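Local coordinates for protein putative oxidoreductase (PDB 3WJ7) that probably acts as an NAD(P)-dependent oxidoreductase of the extended short-chain dehydrogenase/reductase family, built on a Rossmann fold, at residues Lys270-Glu282 with Arg293-Leu305. Residues are numbered along the deposited sequence; the frame is centred on the assembly and turned at random.
Sequences KQSWLYPVALVSE and RVTRETLAMSKKL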
ATOM      1  N   LYS A 270     -19.840 -12.025  18.513  1.00 46.47           N
ATOM      2  CA  LYS A 270     -20.210 -12.796  17.321  1.00 44.09           C
ATOM      3  C   LYS A 270     -19.791 -11.979  16.088  1.00 50.09           C
ATOM      4  O   LYS A 270     -19.747 -10.732  16.099  1.00 44.87           O
ATOM      5  CB  LYS A 270     -21.698 -13.098  17.253  1.00 44.96           C
ATOM      6  CG  LYS A 270     -22.229 -14.035  18.314  1.00 52.58           C
ATOM      7  CD  LYS A 270     -23.740 -14.181  18.215  1.00 58.33           C
ATOM      8  CE  LYS A 270     -24.283 -14.731  19.533  1.00 67.74           C
ATOM      9  NZ  LYS A 270     -25.578 -14.100  19.949  1.00 71.77           N
ATOM     10  N   GLN A 271     -19.485 -12.690  15.018  1.00 56.28           N
ATOM     11  CA  GLN A 271     -18.904 -12.043  13.868  1.00 57.48           C
ATOM     12  C   GLN A 271     -19.972 -11.213  13.184  1.00 54.72           C
ATOM     13  O   GLN A 271     -19.678 -10.174  12.587  1.00 56.14           O
ATOM     14  CB  GLN A 271     -18.284 -13.076  12.920  1.00 61.54           C
ATOM     15  CG  GLN A 271     -17.045 -12.563  12.195  1.00 58.85           C
ATOM     16  CD  GLN A 271     -16.003 -13.633  12.006  1.00 62.70           C
ATOM     17  OE1 GLN A 271     -16.325 -14.821  11.933  1.00 69.55           O
ATOM     18  NE2 GLN A 271     -14.739 -13.225  11.940  1.00 63.70           N
ATOM     19  N   SER A 272     -21.221 -11.640  13.310  1.00 51.18           N
ATOM     20  CA  SER A 272     -22.303 -10.880  12.715  1.00 51.51           C
ATOM     21  C   SER A 272     -22.481  -9.497  13.384  1.00 55.48           C
ATOM     22  O   SER A 272     -23.178  -8.647  12.850  1.00 54.78           O
ATOM     23  CB  SER A 272     -23.607 -11.675  12.704  1.00 48.05           C
ATOM     24  OG  SER A 272     -23.946 -12.104  13.995  1.00 50.80           O
ATOM     25  N   TRP A 273     -21.847  -9.274  14.544  1.00 52.54           N
ATOM     26  CA  TRP A 273     -21.953  -7.994  15.211  1.00 46.38           C
ATOM     27  C   TRP A 273     -20.967  -7.032  14.598  1.00 49.92           C
ATOM     28  O   TRP A 273     -20.906  -5.881  14.986  1.00 47.55           O
ATOM     29  CB  TRP A 273     -21.656  -8.104  16.699  1.00 45.83           C
ATOM     30  CG  TRP A 273     -22.601  -8.959  17.488  1.00 42.74           C
ATOM     31  CD1 TRP A 273     -23.759  -9.535  17.046  1.00 43.38           C
ATOM     32  CD2 TRP A 273     -22.478  -9.307  18.865  1.00 40.57           C
ATOM     33  NE1 TRP A 273     -24.360 -10.219  18.063  1.00 45.89           N
ATOM     34  CE2 TRP A 273     -23.598 -10.101  19.193  1.00 43.18           C
ATOM     35  CE3 TRP A 273     -21.531  -9.018  19.855  1.00 42.49           C
ATOM     36  CZ2 TRP A 273     -23.793 -10.642  20.468  1.00 44.67           C
ATOM     37  CZ3 TRP A 273     -21.709  -9.551  21.126  1.00 45.85           C
ATOM     38  CH2 TRP A 273     -22.839 -10.360  21.422  1.00 46.99           C
ATOM     39  N   LEU A 274     -20.170  -7.488  13.646  1.00 51.42           N
ATOM     40  CA  LEU A 274     -19.217  -6.560  13.029  1.00 54.55           C
ATOM     41  C   LEU A 274     -19.889  -5.847  11.855  1.00 51.13           C
ATOM     42  O   LEU A 274     -19.363  -4.861  11.348  1.00 48.07           O
ATOM     43  CB  LEU A 274     -17.925  -7.282  12.602  1.00 55.06           C
ATOM     44  CG  LEU A 274     -17.024  -7.901  13.682  1.00 57.46           C
ATOM     45  CD1 LEU A 274     -16.246  -9.057  13.090  1.00 57.15           C
ATOM     46  CD2 LEU A 274     -16.062  -6.909  14.339  1.00 57.20           C
ATOM     47  N   TYR A 275     -21.069  -6.339  11.457  1.00 52.12           N
ATOM     48  CA  TYR A 275     -21.823  -5.763  10.330  1.00 53.31           C
ATOM     49  C   TYR A 275     -21.937  -4.236  10.404  1.00 54.41           C
ATOM     50  O   TYR A 275     -21.566  -3.573   9.473  1.00 52.20           O
ATOM     51  CB  TYR A 275     -23.185  -6.458  10.136  1.00 52.89           C
ATOM     52  CG  TYR A 275     -24.071  -5.909   9.000  1.00 56.66           C
ATOM     53  CD1 TYR A 275     -24.205  -6.591   7.770  1.00 54.06           C
ATOM     54  CD2 TYR A 275     -24.790  -4.716   9.175  1.00 55.96           C
ATOM     55  CE1 TYR A 275     -25.012  -6.078   6.750  1.00 57.29           C
ATOM     56  CE2 TYR A 275     -25.599  -4.202   8.179  1.00 58.46           C
ATOM     57  CZ  TYR A 275     -25.727  -4.877   6.978  1.00 58.82           C
ATOM     58  OH  TYR A 275     -26.556  -4.312   6.024  1.00 59.17           O
ATOM     59  N   PRO A 276     -22.426  -3.684  11.529  1.00 61.40           N
ATOM     60  CA  PRO A 276     -22.496  -2.229  11.692  1.00 58.47           C
ATOM     61  C   PRO A 276     -21.176  -1.498  11.502  1.00 61.77           C
ATOM     62  O   PRO A 276     -21.183  -0.381  10.957  1.00 64.06           O
ATOM     63  CB  PRO A 276     -22.963  -2.070  13.138  1.00 58.64           C
ATOM     64  CG  PRO A 276     -23.861  -3.240  13.318  1.00 63.51           C
ATOM     65  CD  PRO A 276     -23.142  -4.377  12.620  1.00 62.85           C
ATOM     66  N   VAL A 277     -20.071  -2.098  11.959  1.00 53.74           N
ATOM     67  CA  VAL A 277     -18.741  -1.491  11.833  1.00 46.01           C
ATOM     68  C   VAL A 277     -18.385  -1.413  10.343  1.00 43.51           C
ATOM     69  O   VAL A 277     -17.817  -0.405   9.852  1.00 40.26           O
ATOM     70  CB  VAL A 277     -17.678  -2.337  12.566  1.00 46.64           C
ATOM     71  CG1 VAL A 277     -16.384  -1.569  12.740  1.00 43.09           C
ATOM     72  CG2 VAL A 277     -18.196  -2.804  13.920  1.00 48.74           C
ATOM     73  N   ALA A 278     -18.711  -2.497   9.635  1.00 41.07           N
ATOM     74  CA  ALA A 278     -18.536  -2.590   8.169  1.00 40.72           C
ATOM     75  C   ALA A 278     -19.287  -1.466   7.476  1.00 41.85           C
ATOM     76  O   ALA A 278     -18.748  -0.771   6.583  1.00 38.74           O
ATOM     77  CB  ALA A 278     -19.055  -3.924   7.660  1.00 39.40           C
ATOM     78  N   LEU A 279     -20.530  -1.281   7.917  1.00 40.76           N
ATOM     79  CA  LEU A 279     -21.374  -0.283   7.351  1.00 44.42           C
ATOM     80  C   LEU A 279     -20.812   1.104   7.612  1.00 43.16           C
ATOM     81  O   LEU A 279     -20.742   1.902   6.707  1.00 43.82           O
ATOM     82  CB  LEU A 279     -22.759  -0.413   7.938  1.00 52.48           C
ATOM     83  CG  LEU A 279     -23.890   0.306   7.225  1.00 59.25           C
ATOM     84  CD1 LEU A 279     -24.046  -0.278   5.817  1.00 63.47           C
ATOM     85  CD2 LEU A 279     -25.151   0.156   8.084  1.00 63.09           C
ATOM     86  N   VAL A 280     -20.394   1.371   8.838  1.00 42.58           N
ATOM     87  CA  VAL A 280     -19.885   2.681   9.194  1.00 45.07           C
ATOM     88  C   VAL A 280     -18.620   2.946   8.401  1.00 46.68           C
ATOM     89  O   VAL A 280     -18.446   4.014   7.798  1.00 51.16           O
ATOM     90  CB  VAL A 280     -19.614   2.807  10.712  1.00 46.50           C
ATOM     91  CG1 VAL A 280     -19.122   4.204  11.047  1.00 46.65           C
ATOM     92  CG2 VAL A 280     -20.895   2.524  11.483  1.00 48.40           C
ATOM     93  N   SER A 281     -17.742   1.961   8.414  1.00 45.60           N
ATOM     94  CA  SER A 281     -16.569   1.929   7.544  1.00 44.27           C
ATOM     95  C   SER A 281     -16.847   2.304   6.074  1.00 43.04           C
ATOM     96  O   SER A 281     -16.159   3.140   5.532  1.00 45.68           O
ATOM     97  CB  SER A 281     -15.911   0.554   7.670  1.00 43.25           C
ATOM     98  OG  SER A 281     -14.978   0.341   6.649  1.00 40.76           O
ATOM     99  N   GLU A 282     -17.854   1.719   5.433  1.00 44.17           N
ATOM    100  CA  GLU A 282     -18.218   2.136   4.074  1.00 43.33           C
ATOM    101  C   GLU A 282     -18.646   3.577   4.045  1.00 46.96           C
ATOM    102  O   GLU A 282     -18.273   4.300   3.119  1.00 48.11           O
ATOM    103  CB  GLU A 282     -19.339   1.300   3.485  1.00 43.16           C
ATOM    104  CG  GLU A 282     -18.974  -0.157   3.240  1.00 47.11           C
ATOM    105  CD  GLU A 282     -20.157  -1.030   2.790  1.00 55.35           C
ATOM    106  OE1 GLU A 282     -21.085  -0.530   2.094  1.00 53.57           O
ATOM    107  OE2 GLU A 282     -20.152  -2.249   3.123  1.00 59.90           O
ATOM    108  N   ARG A 293     -11.187  -0.008   3.813  1.00 54.39           N
ATOM    109  CA  ARG A 293     -10.378  -1.210   3.949  1.00 60.50           C
ATOM    110  C   ARG A 293     -11.278  -2.408   4.169  1.00 58.08           C
ATOM    111  O   ARG A 293     -10.886  -3.549   3.886  1.00 62.29           O
ATOM    112  CB  ARG A 293      -9.436  -1.097   5.142  1.00 69.71           C
ATOM    113  CG  ARG A 293      -8.342  -0.052   4.987  1.00 79.64           C
ATOM    114  CD  ARG A 293      -7.345  -0.179   6.127  1.00 83.01           C
ATOM    115  NE  ARG A 293      -6.508  -1.363   5.949  1.00 80.07           N
ATOM    116  CZ  ARG A 293      -5.993  -2.078   6.942  1.00 74.15           C
ATOM    117  NH1 ARG A 293      -6.226  -1.737   8.208  1.00 68.31           N
ATOM    118  NH2 ARG A 293      -5.262  -3.146   6.661  1.00 66.14           N
ATOM    119  N   VAL A 294     -12.481  -2.126   4.680  1.00 51.30           N
ATOM    120  CA  VAL A 294     -13.426  -3.119   5.132  1.00 43.42           C
ATOM    121  C   VAL A 294     -14.818  -2.723   4.667  1.00 43.77           C
ATOM    122  O   VAL A 294     -15.167  -1.560   4.727  1.00 42.73           O
ATOM    123  CB  VAL A 294     -13.342  -3.172   6.639  1.00 44.65           C
ATOM    124  CG1 VAL A 294     -14.641  -3.604   7.275  1.00 46.46           C
ATOM    125  CG2 VAL A 294     -12.216  -4.097   7.033  1.00 51.13           C
ATOM    126  N   THR A 295     -15.597  -3.683   4.159  1.00 44.65           N
ATOM    127  CA  THR A 295     -16.980  -3.453   3.679  1.00 39.49           C
ATOM    128  C   THR A 295     -17.845  -4.634   4.146  1.00 40.01           C
ATOM    129  O   THR A 295     -17.292  -5.653   4.565  1.00 37.74           O
ATOM    130  CB  THR A 295     -17.055  -3.410   2.120  1.00 39.33           C
ATOM    131  OG1 THR A 295     -16.901  -4.718   1.605  1.00 39.16           O
ATOM    132  CG2 THR A 295     -15.948  -2.591   1.479  1.00 39.49           C
ATOM    133  N   ARG A 296     -19.175  -4.531   4.046  1.00 41.21           N
ATOM    134  CA  ARG A 296     -20.045  -5.735   4.073  1.00 44.60           C
ATOM    135  C   ARG A 296     -19.550  -6.891   3.215  1.00 48.29           C
ATOM    136  O   ARG A 296     -19.549  -8.034   3.668  1.00 55.22           O
ATOM    137  CB  ARG A 296     -21.469  -5.408   3.664  1.00 46.58           C
ATOM    138  CG  ARG A 296     -22.117  -4.410   4.611  1.00 50.93           C
ATOM    139  CD  ARG A 296     -23.415  -3.903   4.035  1.00 58.10           C
ATOM    140  NE  ARG A 296     -23.178  -3.116   2.831  1.00 62.75           N
ATOM    141  CZ  ARG A 296     -24.109  -2.427   2.188  1.00 58.10           C
ATOM    142  NH1 ARG A 296     -25.350  -2.444   2.622  1.00 56.06           N
ATOM    143  NH2 ARG A 296     -23.782  -1.718   1.115  1.00 57.15           N
ATOM    144  N   GLU A 297     -19.118  -6.607   1.991  1.00 49.69           N
ATOM    145  CA  GLU A 297     -18.569  -7.634   1.081  1.00 56.19           C
ATOM    146  C   GLU A 297     -17.311  -8.279   1.684  1.00 50.08           C
ATOM    147  O   GLU A 297     -17.024  -9.449   1.470  1.00 54.79           O
ATOM    148  CB  GLU A 297     -18.286  -7.042  -0.338  1.00 63.55           C
ATOM    149  CG  GLU A 297     -18.088  -8.079  -1.461  1.00 77.52           C
ATOM    150  CD  GLU A 297     -17.184  -7.627  -2.635  1.00 87.27           C
ATOM    151  OE1 GLU A 297     -15.921  -7.647  -2.517  1.00 78.67           O
ATOM    152  OE2 GLU A 297     -17.738  -7.282  -3.711  1.00 84.12           O
ATOM    153  N   THR A 298     -16.565  -7.510   2.457  1.00 48.05           N
ATOM    154  CA  THR A 298     -15.397  -8.042   3.146  1.00 44.25           C
ATOM    155  C   THR A 298     -15.775  -8.978   4.283  1.00 42.99           C
ATOM    156  O   THR A 298     -15.294 -10.110   4.352  1.00 42.02           O
ATOM    157  CB  THR A 298     -14.430  -6.914   3.575  1.00 44.05           C
ATOM    158  OG1 THR A 298     -13.424  -6.868   2.572  1.00 51.96           O
ATOM    159  CG2 THR A 298     -13.697  -7.194   4.901  1.00 45.37           C
ATOM    160  N   LEU A 299     -16.653  -8.502   5.150  1.00 40.77           N
ATOM    161  CA  LEU A 299     -17.143  -9.272   6.249  1.00 44.82           C
ATOM    162  C   LEU A 299     -17.749 -10.622   5.831  1.00 48.48           C
ATOM    163  O   LEU A 299     -17.591 -11.612   6.541  1.00 52.49           O
ATOM    164  CB  LEU A 299     -18.150  -8.437   7.020  1.00 43.40           C
ATOM    165  CG  LEU A 299     -18.639  -9.024   8.333  1.00 46.35           C
ATOM    166  CD1 LEU A 299     -17.529  -9.180   9.372  1.00 50.65           C
ATOM    167  CD2 LEU A 299     -19.745  -8.152   8.873  1.00 44.47           C
ATOM    168  N   ALA A 300     -18.410 -10.678   4.675  1.00 48.14           N
ATOM    169  CA  ALA A 300     -19.096 -11.902   4.264  1.00 46.75           C
ATOM    170  C   ALA A 300     -18.110 -12.983   3.858  1.00 47.73           C
ATOM    171  O   ALA A 300     -18.441 -14.149   3.911  1.00 53.66           O
ATOM    172  CB  ALA A 300     -20.112 -11.635   3.158  1.00 42.11           C
ATOM    173  N   MET A 301     -16.902 -12.606   3.483  1.00 45.59           N
ATOM    174  CA  MET A 301     -15.865 -13.582   3.191  1.00 47.57           C
ATOM    175  C   MET A 301     -15.195 -14.074   4.458  1.00 47.65           C
ATOM    176  O   MET A 301     -14.999 -15.280   4.662  1.00 50.67           O
ATOM    177  CB  MET A 301     -14.778 -12.967   2.291  1.00 54.38           C
ATOM    178  CG  MET A 301     -15.264 -12.362   0.976  1.00 64.74           C
ATOM    179  SD  MET A 301     -16.066 -13.543  -0.135  1.00 79.12           S
ATOM    180  CE  MET A 301     -14.968 -14.963  -0.006  1.00 79.98           C
ATOM    181  N   SER A 302     -14.815 -13.131   5.311  1.00 47.64           N
ATOM    182  CA  SER A 302     -14.093 -13.443   6.535  1.00 47.14           C
ATOM    183  C   SER A 302     -14.967 -14.159   7.557  1.00 46.19           C
ATOM    184  O   SER A 302     -14.461 -14.763   8.493  1.00 51.78           O
ATOM    185  CB  SER A 302     -13.513 -12.164   7.115  1.00 49.67           C
ATOM    186  OG  SER A 302     -14.517 -11.172   7.180  1.00 57.83           O
ATOM    187  N   LYS A 303     -16.280 -14.066   7.375  1.00 45.96           N
ATOM    188  CA  LYS A 303     -17.274 -14.818   8.137  1.00 48.28           C
ATOM    189  C   LYS A 303     -17.093 -16.319   7.976  1.00 47.31           C
ATOM    190  O   LYS A 303     -17.485 -17.074   8.860  1.00 46.33           O
ATOM    191  CB  LYS A 303     -18.711 -14.511   7.637  1.00 51.49           C
ATOM    192  CG  LYS A 303     -19.601 -13.660   8.544  1.00 57.73           C
ATOM    193  CD  LYS A 303     -20.975 -13.441   7.884  1.00 65.71           C
ATOM    194  CE  LYS A 303     -21.869 -12.455   8.651  1.00 71.22           C
ATOM    195  NZ  LYS A 303     -22.680 -13.084   9.748  1.00 72.43           N
ATOM    196  N   LYS A 304     -16.580 -16.752   6.831  1.00 45.28           N
ATOM    197  CA  LYS A 304     -16.533 -18.191   6.518  1.00 49.88           C
ATOM    198  C   LYS A 304     -15.568 -18.856   7.463  1.00 47.59           C
ATOM    199  O   LYS A 304     -14.571 -18.262   7.843  1.00 45.93           O
ATOM    200  CB  LYS A 304     -16.108 -18.454   5.067  1.00 52.92           C
ATOM    201  CG  LYS A 304     -17.005 -17.848   3.973  1.00 51.31           C
ATOM    202  CD  LYS A 304     -16.462 -18.256   2.621  1.00 52.81           C
ATOM    203  CE  LYS A 304     -16.533 -17.143   1.600  1.00 55.79           C
ATOM    204  NZ  LYS A 304     -17.641 -17.383   0.635  1.00 58.41           N
ATOM    205  N   LEU A 305     -15.895 -20.065   7.901  1.00 49.40           N
ATOM    206  CA  LEU A 305     -15.006 -20.776   8.795  1.00 46.40           C
ATOM    207  C   LEU A 305     -13.788 -21.288   8.007  1.00 44.84           C
ATOM    208  O   LEU A 305     -13.916 -21.755   6.880  1.00 46.06           O
ATOM    209  CB  LEU A 305     -15.730 -21.928   9.482  1.00 50.97           C
ATOM    210  CG  LEU A 305     -17.093 -21.660  10.140  1.00 52.92           C
ATOM    211  CD1 LEU A 305     -17.641 -22.917  10.808  1.00 47.98           C
ATOM    212  CD2 LEU A 305     -17.048 -20.492  11.115  1.00 50.28           C
TER
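Gln-271 lays its amide beside Ser-302 O and the CA of Lys-303, in a helical hairpin of an extended short-chain dehydrogenase/reductase: helix 275-282, the first part of helix 275-288, and helix 296-302 run roughly antiparallel, their axes 148° apart and 9.1 Å at closest approach. The NE2 of Gln-271 is engaged by Gly-287 O of the second subunit, and Phe-288 of that subunit packs on Leu-274 and Val-294, so the hairpin also belongs to a subunit interface. One residue on, CB of Ser-272 meets Lys-303 NZ at 3.4 Å. Leu-299 fills the middle of the contact with both methyls: CD1 lies 3.8 Å from Leu-274 CB, the two leucine side chains crossing at nearly a right angle, while CD2 presses on the backbone of Tyr-275. A chi1 of 179° turns the Tyr-275 ring away from its own backbone N and out to cross the Arg-296 side chain at a slant, CE1 3.8 Å from CD of that arginine. The small Ala-278 lets the backbones close in at Thr-295, the N-cap of the second helix, whose OG1 accepts from Thr-298 N. Leu-279 places CD1 over one face of the Arg-296 guanidinium. Beyond it, Ser-281 OG donates to Val-294 O at 2.7 Å, tilted from the carbonyl plane. The Arg-296 side chain is a knob among Tyr-275, Ala-278, Leu-279 and Glu-282; its NH2 pairs with Glu-282 OE1 in a salt bridge, the hydrogen bond weak, and also with Asp-201 of the third subunit. An alanine in place of Arg-296 would probably leave both carboxylates without their cationic mate and open a gap beside Tyr-275. The extended Glu-282 chain finishes the contact: its OE2 takes Arg-296 NE at 3.2 Å on the syn side and Arg-296 N at 2.6 Å nearly along the C-O axis.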